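Local structure of aminopentol aminotransferase (Sphingopyxis macrogoltabida, 6HBS) at residues 260-266 / 293-298; 32-36 / 362-366. The protein catalyses the pyridoxal 5'-phosphate-dependent deamination of aminopentol (hydrolysed fumonisin B1) to its 2-keto derivative, with pyruvate as the preferred amino-group acceptor. All blocks are in the same frame, centred on the assembly; numbering follows the deposited sequence.

Contact 1. Residues 260-266 / 293-298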
ATOM      1  N   PHE A 260       4.086   6.163  12.312  1.00 15.56           N
ATOM      2  CA  PHE A 260       4.608   5.263  13.388  1.00 17.64           C
ATOM      3  C   PHE A 260       5.900   4.520  12.995  1.00 16.46           C
ATOM      4  O   PHE A 260       6.471   3.805  13.816  1.00 16.40           O
ATOM      5  CB  PHE A 260       3.540   4.347  13.973  1.00 17.17           C
ATOM      6  CG  PHE A 260       3.032   3.209  13.134  1.00 17.84           C
ATOM      7  CD1 PHE A 260       3.769   2.044  12.985  1.00 16.54           C
ATOM      8  CD2 PHE A 260       1.780   3.276  12.550  1.00 16.72           C
ATOM      9  CE1 PHE A 260       3.277   0.998  12.220  1.00 17.17           C
ATOM     10  CE2 PHE A 260       1.287   2.222  11.799  1.00 16.65           C
ATOM     11  CZ  PHE A 260       2.023   1.072  11.650  1.00 16.37           C
ATOM     12  N   ALA A 261       6.384   4.713  11.770  1.00 17.15           N
ATOM     13  CA  ALA A 261       7.777   4.338  11.382  1.00 17.85           C
ATOM     14  C   ALA A 261       8.508   5.555  10.795  1.00 16.85           C
ATOM     15  O   ALA A 261       9.458   5.404  10.044  1.00 17.22           O
ATOM     16  CB  ALA A 261       7.723   3.168  10.409  1.00 18.16           C
ATOM     17  N   ASN A 262       8.090   6.766  11.208  1.00 16.63           N
ATOM     18  CA  ASN A 262       8.735   8.024  10.918  1.00 16.61           C
ATOM     19  C   ASN A 262       9.019   8.207   9.414  1.00 17.95           C
ATOM     20  O   ASN A 262      10.002   8.832   9.038  1.00 17.35           O
ATOM     21  CB  ASN A 262      10.040   8.216  11.713  1.00 17.89           C
ATOM     22  CG  ASN A 262      10.461   9.666  11.740  1.00 18.91           C
ATOM     23  OD1 ASN A 262       9.602  10.526  11.947  1.00 18.18           O
ATOM     24  ND2 ASN A 262      11.751   9.951  11.523  1.00 19.56           N
ATOM     25  N   GLY A 263       8.134   7.702   8.542  1.00 17.19           N
ATOM     26  CA  GLY A 263       8.291   7.899   7.093  1.00 16.25           C
ATOM     27  C   GLY A 263       8.404   6.583   6.331  1.00 16.69           C
ATOM     28  O   GLY A 263       8.144   6.561   5.154  1.00 16.91           O
ATOM     29  N   TYR A 264       8.843   5.510   6.991  1.00 16.47           N
ATOM     30  CA  TYR A 264       8.824   4.160   6.366  1.00 17.57           C
ATOM     31  C   TYR A 264       7.368   3.719   6.146  1.00 18.05           C
ATOM     32  O   TYR A 264       6.484   4.041   6.933  1.00 16.07           O
ATOM     33  CB  TYR A 264       9.645   3.192   7.211  1.00 19.04           C
ATOM     34  CG  TYR A 264      11.135   3.381   7.044  1.00 19.36           C
ATOM     35  CD1 TYR A 264      11.822   4.332   7.772  1.00 21.13           C
ATOM     36  CD2 TYR A 264      11.851   2.650   6.107  1.00 21.83           C
ATOM     37  CE1 TYR A 264      13.179   4.549   7.599  1.00 21.17           C
ATOM     38  CE2 TYR A 264      13.217   2.826   5.942  1.00 22.75           C
ATOM     39  CZ  TYR A 264      13.881   3.783   6.693  1.00 25.07           C
ATOM     40  OH  TYR A 264      15.222   3.988   6.509  1.00 26.48           O
ATOM     41  N   PRO A 265       7.062   3.004   5.033  1.00 17.15           N
ATOM     42  CA  PRO A 265       5.678   2.709   4.654  1.00 15.69           C
ATOM     43  C   PRO A 265       5.164   1.480   5.391  1.00 17.44           C
ATOM     44  O   PRO A 265       5.532   0.323   5.059  1.00 18.48           O
ATOM     45  CB  PRO A 265       5.790   2.483   3.147  1.00 16.54           C
ATOM     46  CG  PRO A 265       7.167   1.851   2.983  1.00 16.68           C
ATOM     47  CD  PRO A 265       8.034   2.501   4.049  1.00 16.93           C
ATOM     48  N   ILE A 266       4.285   1.740   6.363  1.00 15.75           N
ATOM     49  CA  ILE A 266       3.644   0.715   7.126  1.00 16.83           C
ATOM     50  C   ILE A 266       2.421   1.352   7.821  1.00 16.27           C
ATOM     51  O   ILE A 266       2.468   2.505   8.274  1.00 15.15           O
ATOM     52  CB  ILE A 266       4.590   0.031   8.126  1.00 16.99           C
ATOM     53  CG1 ILE A 266       3.885  -1.084   8.898  1.00 16.49           C
ATOM     54  CG2 ILE A 266       5.256   1.035   9.071  1.00 18.21           C
ATOM     55  CD1 ILE A 266       4.817  -2.030   9.605  1.00 17.76           C
ATOM     56  N   VAL A 293      11.943  -4.267   6.931  1.00 16.60           N
ATOM     57  CA  VAL A 293      12.655  -3.001   7.187  1.00 17.16           C
ATOM     58  C   VAL A 293      11.679  -1.952   7.750  1.00 17.99           C
ATOM     59  O   VAL A 293      11.984  -1.289   8.734  1.00 16.41           O
ATOM     60  CB  VAL A 293      13.457  -2.510   5.972  1.00 16.58           C
ATOM     61  CG1 VAL A 293      13.994  -1.075   6.131  1.00 16.66           C
ATOM     62  CG2 VAL A 293      14.639  -3.453   5.698  1.00 17.54           C
ATOM     63  N   PRO A 294      10.480  -1.749   7.172  1.00 17.01           N
ATOM     64  CA  PRO A 294       9.511  -0.823   7.761  1.00 16.14           C
ATOM     65  C   PRO A 294       9.119  -1.246   9.178  1.00 15.13           C
ATOM     66  O   PRO A 294       8.883  -0.386  10.005  1.00 15.96           O
ATOM     67  CB  PRO A 294       8.346  -0.828   6.766  1.00 15.26           C
ATOM     68  CG  PRO A 294       9.014  -1.206   5.465  1.00 16.17           C
ATOM     69  CD  PRO A 294      10.043  -2.246   5.861  1.00 16.89           C
ATOM     70  N   MET A 295       9.105  -2.560   9.463  1.00 15.77           N
ATOM     71  CA  MET A 295       8.783  -3.027  10.775  1.00 15.82           C
ATOM     72  C   MET A 295       9.894  -2.679  11.782  1.00 15.80           C
ATOM     73  O   MET A 295       9.594  -2.341  12.963  1.00 16.59           O
ATOM     74  CB  MET A 295       8.513  -4.526  10.779  1.00 17.14           C
ATOM     75  CG  MET A 295       7.245  -4.884  10.019  1.00 17.01           C
ATOM     76  SD  MET A 295       6.865  -6.609  10.251  1.00 17.91           S
ATOM     77  CE  MET A 295       5.630  -6.781   8.973  1.00 18.21           C
ATOM     78  N   ALA A 296      11.151  -2.777  11.355  1.00 17.68           N
ATOM     79  CA  ALA A 296      12.296  -2.406  12.203  1.00 17.68           C
ATOM     80  C   ALA A 296      12.250  -0.906  12.530  1.00 17.19           C
ATOM     81  O   ALA A 296      12.497  -0.477  13.691  1.00 16.98           O
ATOM     82  CB  ALA A 296      13.599  -2.797  11.514  1.00 19.14           C
ATOM     83  N   ALA A 297      11.974  -0.095  11.510  1.00 17.56           N
ATOM     84  CA  ALA A 297      11.782   1.347  11.733  1.00 17.77           C
ATOM     85  C   ALA A 297      10.631   1.622  12.719  1.00 18.29           C
ATOM     86  O   ALA A 297      10.740   2.509  13.577  1.00 17.48           O
ATOM     87  CB  ALA A 297      11.562   2.042  10.431  1.00 17.44           C
ATOM     88  N   ALA A 298       9.543   0.850  12.630  1.00 17.40           N
ATOM     89  CA  ALA A 298       8.389   1.079  13.472  1.00 17.10           C
ATOM     90  C   ALA A 298       8.748   0.713  14.914  1.00 19.98           C
ATOM     91  O   ALA A 298       8.354   1.411  15.846  1.00 18.18           O
ATOM     92  CB  ALA A 298       7.196   0.279  12.971  1.00 17.38           C
TER
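In this class-III, fold-type I aminotransferase, the loop entering strand 267-271 makes a type I' beta turn from Ala261 to Tyr264, and the residues at and beyond its two ends pack on helix 292-307. Lys258, by similarity the cofactor lysine, lies just before this loop. Phe260 lays its ring edge against Ala298, CD1 to CB at 3.9 Å, and Phe102 meets the same ring edge-to-face; Phe260 O receives a CA-H...O contact from CA of Ala298 at 3.4 Å. Ala261 brings the nearest pair of CA atoms, 3.9 Å from its CA to CA of Ala298, a spacing that small methyls allow, with its CB 4.0 Å from CB of Ala297. Asn262 and Gly263 form the corners of the turn, closed by Tyr264 N to Ala261 O at 3.1 Å. Asparagine tolerates the left-handed backbone of the first corner (51/35°) well, and its side chain hydrogen-bonds to Leu67 N and Gly68 O; at Gly263 a CB would collide with the preceding carbonyl. Tyr264 points its CA-to-CB bond toward the helix, its CD1 3.5 Å from CB of Ala297 and CE2 4.0 Å from CG1 of Val293, while its OH hydrogen-bonds to OE1 of Glu75. Pro265 sets its CD 4.1 Å from CG of Pro294 and packs on Phe288 of the second subunit, at the dimer interface. Ile266 reaches past Pro294 to Met295, CD1 to CG at 3.8 Å.

Contact 2. Residues 32-36 / 362-366; sequences PPEFP and AAACL
Residues 32-36 form an irregular loop whose first four residues make a type I beta turn, closed by Phe35 N to Pro32 O at 3.1 Å. Pro33 and Glu34 occupy its corners with phi/psi of -66/-17° and -68/-23°; proline suits the first corner because its ring already fixes phi near this value. Phe35 (-67/124°) and Pro36 (-69/140°) then run on extended. Residues 362-366 are helical, and the turn faces them with CA of Glu34 6.3 Å from CA of Ala363. Pro32, Glu34, Ala362, Ala363 and Leu366 direct their CA-to-CB bonds toward the other segment. Leu366, with chi1 m and chi2 t, contributes most to the contact: its CD1 sits 3.6 Å from the centroid of the Phe35 ring and 10° off the ring normal, a CH-pi contact over the face. CD1 of Leu366 also lies 3.7 Å from CA of Phe35, 3.5 Å from O of Glu34 and 4.3 Å from CD of Pro36. Phe35 (chi1 -83°, chi2 82°) turns its ring edge to Ala362, CZ to CB at 3.9 Å. Ala363, small enough to admit the turn, has its CB 4.0 Å from CB of Pro32 and 3.9 Å from OE1 of the exposed Glu34. Tyr371 meets the Phe35 ring edge-to-face, and Tyr55 touches Pro36 and Leu366. The whole is a largely apolar loop-on-helix contact, away from the cofactor, in which an N-terminal beta turn packs on helix 356-367 of the C-terminal part of this class-III aminotransferase fold, beside the small sheet that includes strands 54-57 and 370-371.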
ATOM      1  N   PRO A  32      -1.273  28.030  -4.699  1.00 27.87           N
ATOM      2  CA  PRO A  32      -0.652  29.089  -5.498  1.00 30.64           C
ATOM      3  C   PRO A  32       0.501  28.541  -6.340  1.00 31.54           C
ATOM      4  O   PRO A  32       1.155  27.557  -5.976  1.00 33.14           O
ATOM      5  CB  PRO A  32      -0.216  30.143  -4.464  1.00 27.10           C
ATOM      6  CG  PRO A  32      -1.191  29.918  -3.305  1.00 28.59           C
ATOM      7  CD  PRO A  32      -1.455  28.411  -3.293  1.00 28.04           C
ATOM      8  N   PRO A  33       0.786  29.158  -7.507  1.00 35.26           N
ATOM      9  CA  PRO A  33       1.771  28.612  -8.443  1.00 37.36           C
ATOM     10  C   PRO A  33       3.207  28.626  -7.910  1.00 34.31           C
ATOM     11  O   PRO A  33       4.048  27.896  -8.411  1.00 34.07           O
ATOM     12  CB  PRO A  33       1.602  29.514  -9.685  1.00 39.56           C
ATOM     13  CG  PRO A  33       1.080  30.819  -9.124  1.00 36.02           C
ATOM     14  CD  PRO A  33       0.148  30.383  -8.014  1.00 38.17           C
ATOM     15  N   GLU A  34       3.456  29.423  -6.864  1.00 33.18           N
ATOM     16  CA  GLU A  34       4.765  29.527  -6.230  1.00 33.17           C
ATOM     17  C   GLU A  34       5.150  28.235  -5.501  1.00 29.12           C
ATOM     18  O   GLU A  34       6.320  28.029  -5.205  1.00 26.48           O
ATOM     19  CB  GLU A  34       4.774  30.682  -5.226  1.00 37.69           C
ATOM     20  CG  GLU A  34       4.621  32.046  -5.885  1.00 41.93           C
ATOM     21  CD  GLU A  34       3.225  32.636  -5.916  1.00 42.24           C
ATOM     22  OE1 GLU A  34       2.239  31.872  -5.883  1.00 41.67           O
ATOM     23  OE2 GLU A  34       3.135  33.869  -5.982  1.00 48.11           O
ATOM     24  N   PHE A  35       4.166  27.413  -5.129  1.00 26.51           N
ATOM     25  CA  PHE A  35       4.431  26.185  -4.377  1.00 23.79           C
ATOM     26  C   PHE A  35       5.209  25.223  -5.272  1.00 24.74           C
ATOM     27  O   PHE A  35       4.772  24.919  -6.380  1.00 24.79           O
ATOM     28  CB  PHE A  35       3.144  25.571  -3.825  1.00 23.02           C
ATOM     29  CG  PHE A  35       2.703  26.191  -2.523  1.00 22.29           C
ATOM     30  CD1 PHE A  35       1.988  27.380  -2.509  1.00 24.11           C
ATOM     31  CD2 PHE A  35       3.061  25.621  -1.315  1.00 23.70           C
ATOM     32  CE1 PHE A  35       1.612  27.966  -1.304  1.00 24.72           C
ATOM     33  CE2 PHE A  35       2.706  26.210  -0.108  1.00 24.82           C
ATOM     34  CZ  PHE A  35       1.977  27.388  -0.108  1.00 25.71           C
ATOM     35  N   PRO A  36       6.400  24.759  -4.838  1.00 22.14           N
ATOM     36  CA  PRO A  36       7.130  23.714  -5.562  1.00 23.31           C
ATOM     37  C   PRO A  36       6.434  22.338  -5.479  1.00 22.02           C
ATOM     38  O   PRO A  36       5.904  21.963  -4.428  1.00 22.26           O
ATOM     39  CB  PRO A  36       8.480  23.668  -4.838  1.00 23.25           C
ATOM     40  CG  PRO A  36       8.162  24.105  -3.432  1.00 24.69           C
ATOM     41  CD  PRO A  36       7.076  25.149  -3.595  1.00 24.48           C
ATOM     42  N   ALA A 362       0.067  32.261   2.559  1.00 21.34           N
ATOM     43  CA  ALA A 362       0.838  31.027   2.501  1.00 23.29           C
ATOM     44  C   ALA A 362       1.944  31.181   1.454  1.00 22.43           C
ATOM     45  O   ALA A 362       3.071  30.792   1.691  1.00 22.73           O
ATOM     46  CB  ALA A 362      -0.077  29.831   2.214  1.00 22.67           C
ATOM     47  N   ALA A 363       1.622  31.789   0.304  1.00 24.08           N
ATOM     48  CA  ALA A 363       2.612  31.906  -0.764  1.00 26.77           C
ATOM     49  C   ALA A 363       3.738  32.845  -0.320  1.00 27.17           C
ATOM     50  O   ALA A 363       4.893  32.611  -0.644  1.00 24.47           O
ATOM     51  CB  ALA A 363       1.992  32.395  -2.050  1.00 26.40           C
ATOM     52  N   ALA A 364       3.371  33.923   0.389  1.00 27.43           N
ATOM     53  CA  ALA A 364       4.341  34.923   0.864  1.00 28.45           C
ATOM     54  C   ALA A 364       5.268  34.271   1.896  1.00 26.77           C
ATOM     55  O   ALA A 364       6.433  34.582   1.962  1.00 26.89           O
ATOM     56  CB  ALA A 364       3.619  36.126   1.432  1.00 28.83           C
ATOM     57  N   CYS A 365       4.749  33.314   2.670  1.00 24.75           N
ATOM     58  CA  CYS A 365       5.592  32.581   3.624  1.00 25.74           C
ATOM     59  C   CYS A 365       6.683  31.751   2.914  1.00 25.25           C
ATOM     60  O   CYS A 365       7.768  31.573   3.482  1.00 24.02           O
ATOM     61  CB  CYS A 365       4.783  31.659   4.516  1.00 25.67           C
ATOM     62  SG  CYS A 365       3.763  32.483   5.760  1.00 24.92           S
ATOM     63  N   LEU A 366       6.411  31.235   1.703  1.00 27.42           N
ATOM     64  CA  LEU A 366       7.436  30.468   0.925  1.00 28.98           C
ATOM     65  C   LEU A 366       8.699  31.308   0.726  1.00 28.61           C
ATOM     66  O   LEU A 366       9.797  30.790   0.857  1.00 25.02           O
ATOM     67  CB  LEU A 366       6.920  30.050  -0.455  1.00 28.91           C
ATOM     68  CG  LEU A 366       5.871  28.944  -0.500  1.00 29.88           C
ATOM     69  CD1 LEU A 366       5.358  28.745  -1.936  1.00 29.34           C
ATOM     70  CD2 LEU A 366       6.402  27.635   0.058  1.00 27.70           C
TER

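Overall arrangement
From the N terminus, the chain passes helix 5-17 and reaches residues 32-36, the first half of contact 2, before entering strand 39-43 of the small mixed sheet. It then builds the seven-stranded sheet, whose strand 226-230 ends at Asp230 of the cofactor pocket. Between two of its strands, 253-256 and 267-271, comes loop 260-266, and after 26 intervening residues, residues 293-298 on helix 292-307 close contact 1, a short-range closure. Helix 356-367 closes contact 2 across 325 intervening residues, so contact 1 is nested within it. Their centres lie 31 Å apart and their nearest atoms about 18 Å: contact 1 borders the second subunit, whereas contact 2 joins N- and C-terminal parts of one chain.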